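PDB 4OW5: fusolin, which enhances the virulence of entomopoxvirus, binds chitin through a domain of the lytic polysaccharide monooxygenase family and crystallises in vivo into viral spindles. Local coordinates for the interface of chains A and B. Numbering follows the deposited sequence. Chains: chain A/B, Fusolin.

Contact 1: the interface of chains A and B. Residues chain A 16-18; chain B 333, 335-336.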
ATOM      1  N   VAL A  16       6.612  -7.261 -23.722  1.00 14.32           N
ATOM      2  CA  VAL A  16       5.332  -7.691 -24.243  1.00 16.31           C
ATOM      3  C   VAL A  16       4.353  -6.534 -24.423  1.00 18.64           C
ATOM      4  O   VAL A  16       3.643  -6.552 -25.387  1.00 17.79           O
ATOM      5  CB  VAL A  16       4.663  -8.849 -23.472  1.00 22.20           C
ATOM      6  CG1 VAL A  16       5.586 -10.047 -23.379  1.00 23.99           C
ATOM      7  CG2 VAL A  16       4.143  -8.442 -22.118  1.00 20.97           C
ATOM      8  N   GLN A  17       4.344  -5.521 -23.560  1.00 15.62           N
ATOM      9  CA  GLN A  17       3.397  -4.410 -23.712  1.00 14.64           C
ATOM     10  C   GLN A  17       3.615  -3.561 -24.966  1.00 18.51           C
ATOM     11  O   GLN A  17       2.694  -2.860 -25.393  1.00 16.47           O
ATOM     12  CB  GLN A  17       3.421  -3.519 -22.494  1.00 15.40           C
ATOM     13  CG  GLN A  17       2.662  -4.135 -21.351  1.00 21.17           C
ATOM     14  CD  GLN A  17       2.573  -3.196 -20.170  1.00 37.41           C
ATOM     15  OE1 GLN A  17       2.549  -1.985 -20.305  1.00 31.75           O
ATOM     16  NE2 GLN A  17       2.374  -3.733 -19.008  1.00 35.91           N
ATOM     17  N   GLY A  18       4.804  -3.635 -25.547  1.00 17.19           N
ATOM     18  CA  GLY A  18       5.090  -3.006 -26.823  1.00 17.87           C
ATOM     19  C   GLY A  18       5.046  -1.503 -26.811  1.00 19.70           C
ATOM     20  O   GLY A  18       5.203  -0.877 -25.762  1.00 19.17           O
TER
ATOM     21  N   THR B 333      -1.626  -1.041 -26.990  1.00 19.72           N
ATOM     22  CA  THR B 333      -0.774  -0.458 -28.018  1.00 18.54           C
ATOM     23  C   THR B 333      -1.200  -1.069 -29.329  1.00 20.07           C
ATOM     24  O   THR B 333      -1.927  -2.064 -29.340  1.00 15.77           O
ATOM     25  CB  THR B 333       0.718  -0.723 -27.756  1.00 23.85           C
ATOM     26  OG1 THR B 333       0.967  -2.124 -27.789  1.00 24.19           O
ATOM     27  CG2 THR B 333       1.169  -0.156 -26.481  1.00 18.57           C
ATOM     28  N   ASP B 335       0.680  -2.965 -31.024  1.00 17.95           N
ATOM     29  CA  ASP B 335       1.255  -4.305 -31.099  1.00 19.73           C
ATOM     30  C   ASP B 335       0.982  -5.133 -29.836  1.00 24.09           C
ATOM     31  O   ASP B 335       1.566  -6.188 -29.703  1.00 24.94           O
ATOM     32  CB  ASP B 335       2.753  -4.234 -31.430  1.00 22.45           C
ATOM     33  CG  ASP B 335       3.593  -3.434 -30.489  1.00 34.21           C
ATOM     34  OD1 ASP B 335       3.018  -2.662 -29.693  1.00 35.51           O
ATOM     35  OD2 ASP B 335       4.828  -3.530 -30.581  1.00 40.60           O
ATOM     36  N   PHE B 336       0.034  -4.724 -28.956  1.00 21.52           N
ATOM     37  CA  PHE B 336      -0.336  -5.548 -27.802  1.00 20.52           C
ATOM     38  C   PHE B 336      -1.715  -5.224 -27.266  1.00 22.86           C
ATOM     39  O   PHE B 336      -1.977  -4.075 -26.891  1.00 20.65           O
ATOM     40  CB  PHE B 336       0.659  -5.410 -26.640  1.00 21.59           C
ATOM     41  CG  PHE B 336       0.538  -6.549 -25.646  1.00 22.97           C
ATOM     42  CD1 PHE B 336       0.872  -7.845 -26.009  1.00 26.35           C
ATOM     43  CD2 PHE B 336       0.173  -6.310 -24.332  1.00 26.03           C
ATOM     44  CE1 PHE B 336       0.847  -8.882 -25.075  1.00 27.78           C
ATOM     45  CE2 PHE B 336       0.140  -7.350 -23.399  1.00 28.51           C
ATOM     46  CZ  PHE B 336       0.518  -8.616 -23.771  1.00 26.70           C
TER

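Contact 2: the interface of chains A and B. Residues chain A 6, 137, 186-188; chain B 344, 348, 352.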
ATOM      1  N   PHE A   6       6.004 -16.037 -14.568  1.00  8.47           N
ATOM      2  CA  PHE A   6       5.090 -15.865 -13.423  1.00  8.45           C
ATOM      3  C   PHE A   6       5.858 -15.903 -12.118  1.00 13.09           C
ATOM      4  O   PHE A   6       6.412 -16.955 -11.823  1.00 13.69           O
ATOM      5  CB  PHE A   6       3.959 -16.906 -13.373  1.00  9.77           C
ATOM      6  CG  PHE A   6       2.962 -16.497 -12.315  1.00 11.81           C
ATOM      7  CD1 PHE A   6       2.189 -15.362 -12.482  1.00 13.55           C
ATOM      8  CD2 PHE A   6       2.909 -17.153 -11.091  1.00 14.85           C
ATOM      9  CE1 PHE A   6       1.417 -14.867 -11.449  1.00 14.21           C
ATOM     10  CE2 PHE A   6       2.048 -16.710 -10.078  1.00 17.34           C
ATOM     11  CZ  PHE A   6       1.295 -15.570 -10.277  1.00 15.67           C
ATOM     12  N   GLU A 137       6.945 -19.750 -12.573  1.00 12.44           N
ATOM     13  CA  GLU A 137       7.111 -20.265 -13.931  1.00 11.48           C
ATOM     14  C   GLU A 137       8.211 -19.457 -14.594  1.00 13.99           C
ATOM     15  O   GLU A 137       8.140 -18.216 -14.656  1.00 12.84           O
ATOM     16  CB  GLU A 137       5.797 -20.218 -14.752  1.00 12.53           C
ATOM     17  CG  GLU A 137       5.919 -20.991 -16.054  1.00 13.02           C
ATOM     18  CD  GLU A 137       4.776 -20.839 -17.037  1.00 24.86           C
ATOM     19  OE1 GLU A 137       4.482 -19.686 -17.419  1.00 23.44           O
ATOM     20  OE2 GLU A 137       4.231 -21.870 -17.494  1.00 20.36           O
ATOM     21  N   ASP A 186      -2.597 -23.442 -19.775  1.00 18.84           N
ATOM     22  CA  ASP A 186      -2.766 -22.022 -19.416  1.00 19.38           C
ATOM     23  C   ASP A 186      -1.407 -21.268 -19.251  1.00 23.23           C
ATOM     24  O   ASP A 186      -1.393 -20.124 -18.787  1.00 22.44           O
ATOM     25  CB  ASP A 186      -3.557 -21.918 -18.104  1.00 20.97           C
ATOM     26  CG  ASP A 186      -2.814 -22.347 -16.842  1.00 25.15           C
ATOM     27  OD1 ASP A 186      -1.774 -23.054 -16.958  1.00 23.59           O
ATOM     28  OD2 ASP A 186      -3.303 -22.044 -15.747  1.00 27.40           O
ATOM     29  N   SER A 187      -0.282 -21.895 -19.604  1.00 18.82           N
ATOM     30  CA  SER A 187       1.011 -21.266 -19.426  1.00 19.69           C
ATOM     31  C   SER A 187       1.123 -19.897 -20.054  1.00 28.12           C
ATOM     32  O   SER A 187       0.600 -19.629 -21.134  1.00 27.83           O
ATOM     33  CB  SER A 187       2.115 -22.128 -19.998  1.00 21.10           C
ATOM     34  OG  SER A 187       3.348 -21.429 -19.892  1.00 24.88           O
ATOM     35  N   GLN A 188       1.918 -19.077 -19.393  1.00 28.63           N
ATOM     36  CA  GLN A 188       2.263 -17.729 -19.805  1.00 29.41           C
ATOM     37  C   GLN A 188       3.496 -17.719 -20.761  1.00 32.16           C
ATOM     38  O   GLN A 188       3.886 -16.650 -21.237  1.00 34.40           O
ATOM     39  CB  GLN A 188       2.567 -16.907 -18.529  1.00 30.07           C
ATOM     40  CG  GLN A 188       1.326 -16.476 -17.732  1.00 31.21           C
ATOM     41  CD  GLN A 188       0.471 -15.505 -18.530  1.00 46.72           C
ATOM     42  OE1 GLN A 188       0.928 -14.428 -18.925  1.00 40.13           O
ATOM     43  NE2 GLN A 188      -0.791 -15.840 -18.787  1.00 38.46           N
TER
ATOM     44  N   ASP B 344      -6.241 -12.766 -18.808  1.00 17.63           N
ATOM     45  CA  ASP B 344      -5.670 -14.125 -18.725  1.00 16.73           C
ATOM     46  C   ASP B 344      -4.647 -14.192 -17.592  1.00 17.76           C
ATOM     47  O   ASP B 344      -4.569 -15.199 -16.886  1.00 15.31           O
ATOM     48  CB  ASP B 344      -5.012 -14.537 -20.050  1.00 19.30           C
ATOM     49  CG  ASP B 344      -5.981 -14.918 -21.172  1.00 32.83           C
ATOM     50  OD1 ASP B 344      -7.162 -15.262 -20.865  1.00 32.00           O
ATOM     51  OD2 ASP B 344      -5.559 -14.901 -22.344  1.00 36.83           O
ATOM     52  N   TYR B 348      -4.418 -16.548 -14.164  1.00 15.21           N
ATOM     53  CA  TYR B 348      -3.185 -17.275 -13.826  1.00 13.26           C
ATOM     54  C   TYR B 348      -2.828 -17.047 -12.342  1.00 15.54           C
ATOM     55  O   TYR B 348      -2.535 -17.992 -11.626  1.00 14.06           O
ATOM     56  CB  TYR B 348      -1.998 -16.866 -14.722  1.00 13.27           C
ATOM     57  CG  TYR B 348      -0.914 -17.931 -14.773  1.00 14.64           C
ATOM     58  CD1 TYR B 348       0.069 -17.999 -13.788  1.00 14.27           C
ATOM     59  CD2 TYR B 348      -0.954 -18.945 -15.721  1.00 14.98           C
ATOM     60  CE1 TYR B 348       1.016 -19.012 -13.780  1.00 14.85           C
ATOM     61  CE2 TYR B 348      -0.039 -19.992 -15.697  1.00 16.09           C
ATOM     62  CZ  TYR B 348       0.988 -19.985 -14.767  1.00 22.15           C
ATOM     63  OH  TYR B 348       1.907 -21.002 -14.727  1.00 19.35           O
ATOM     64  N   HIS B 352      -2.574 -20.115  -9.693  1.00 16.56           N
ATOM     65  CA  HIS B 352      -1.214 -20.576  -9.366  1.00 15.51           C
ATOM     66  C   HIS B 352      -0.598 -19.866  -8.168  1.00 18.04           C
ATOM     67  O   HIS B 352       0.618 -19.934  -7.969  1.00 17.34           O
ATOM     68  CB  HIS B 352      -0.319 -20.489 -10.612  1.00 16.01           C
ATOM     69  CG  HIS B 352      -0.891 -21.303 -11.721  1.00 19.20           C
ATOM     70  ND1 HIS B 352      -0.849 -22.685 -11.686  1.00 21.28           N
ATOM     71  CD2 HIS B 352      -1.652 -20.920 -12.771  1.00 20.13           C
ATOM     72  CE1 HIS B 352      -1.503 -23.091 -12.768  1.00 20.17           C
ATOM     73  NE2 HIS B 352      -2.017 -22.065 -13.435  1.00 19.88           N
TER
HETATM   74  O   HOH W   1       0.718 -23.327 -15.544  1.00 22.12           O

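Contact 1: the interface of chains A and B
The side-chain hydroxyl of B:Thr333 is held from both sides of the interface: OG1 gives a hydrogen bond to the backbone carbonyl O of A:Gln17 at 3.0 Å and lies 2.9 Å from OD1 of its own neighbour B:Asp335, a carboxylate oxygen that it meets nearly along the C–O axis. Both partners are acceptors, so the hydroxyl's single hydrogen may be shared between them or alternate; the structure alone does not show which. The approach to A:Gln17 O is bent, with a C=O...OG1 angle of 146° and OG1 tilted out of the carbonyl plane. A torsion chi1 of 63° sets OG1 between the backbone N and the carbonyl carbon of B:Thr333, and leaves the methyl CG2 beside the same A:Gln17 O at 3.3 Å.

This example shows how a helix end can be capped by a partner chain. A:Val16 and A:Gln17 close helix 10-17, and A:Gly18, with positive phi, turns the chain away. B:Phe336 lays one ring face over A:Val16 O, which sits toward the ring's rim, while its edge atom CD2 reaches A:Gln17 CA at 3.8 Å. The carboxylate of B:Asp335 lies against A:Gly18, OD1 being 3.6 Å from CA; so near the C-terminal end of the helix, its charge may be somewhat disfavoured, and the hydroxyl of B:Thr333 may offset this. Running alongside the A:Val16 side chain and pointing the same way, the phenyl ring sets CZ 4.0 Å from the methyl CG2.

Contact 2: the interface of chains A and B
With CG anti to the backbone N (chi1 -158°), B:Tyr348 reaches out from helix 338-352 between A:Phe6 and A:Gln188, and one helical turn on, chi1 of -58° swings the imidazole of B:His352 toward A:Asp186. The receiving surface belongs to the lytic polysaccharide monooxygenase fold, here of fibronectin type III kind, and includes strands 2-6 and 131-140 and the loop at A:Asp186 to A:Gln188.

The phenol is enclosed on several sides. Its CD1/CE1 edge comes over a face of A:Phe6, with CE1 3.5 Å from A:Phe6 CG, and the ring planes, inclined by 58°, meet edge-to-face. One face of the tyrosine takes the aliphatic CG of A:Gln188, 3.9 Å from CD2, offset toward the rim; the glutamine chain, bent at chi2, runs past the tyrosine in the opposite direction. The opposite face is covered from within chain B by the imidazole CD2 of B:His352, which sits over the ring centre and probably helps to hold the tyrosine's tilt.

That imidazole also binds across the interface. NE2 donates a short, nearly straight hydrogen bond of 2.6 Å to A:Asp186 OD2, arriving on the syn side of the carboxylate while the oxygen lies at the edge of the imidazole, in its plane. The close carboxylate would probably favour a positively charged imidazole. The other oxygen, A:Asp186 OD1, binds a water at 2.9 Å, and the same water lies 2.7 Å from the phenolic OH of B:Tyr348, tying both helix residues to one aspartate.

A:Glu137, whose side chain crosses the tyrosine near its hydroxyl (CD 3.7 Å from B:Tyr348 OH), also braces the loop: OE2 accepts the hydroxyl OG of A:Ser187 at 2.6 Å, and OE1 uses its syn lone pair for the backbone N of A:Gln188.

The centres of the C-alpha atoms of contact 1 and contact 2 lie about 18 Å apart. They share no residue, but both lay the C-terminal part of chain B on the monooxygenase-type domain of chain A: contact 1 uses the loop just ahead of helix 338-352, contact 2 the later turns of that helix. On chain A they involve different elements, helix 10-17 in one, strands and a loop in the other, so the segment is anchored at two separated points. The two-fold symmetry repeats both contacts with the chains exchanged. Such reciprocal clasping suggests a stable dimer that could serve as a building unit of the spindle crystals.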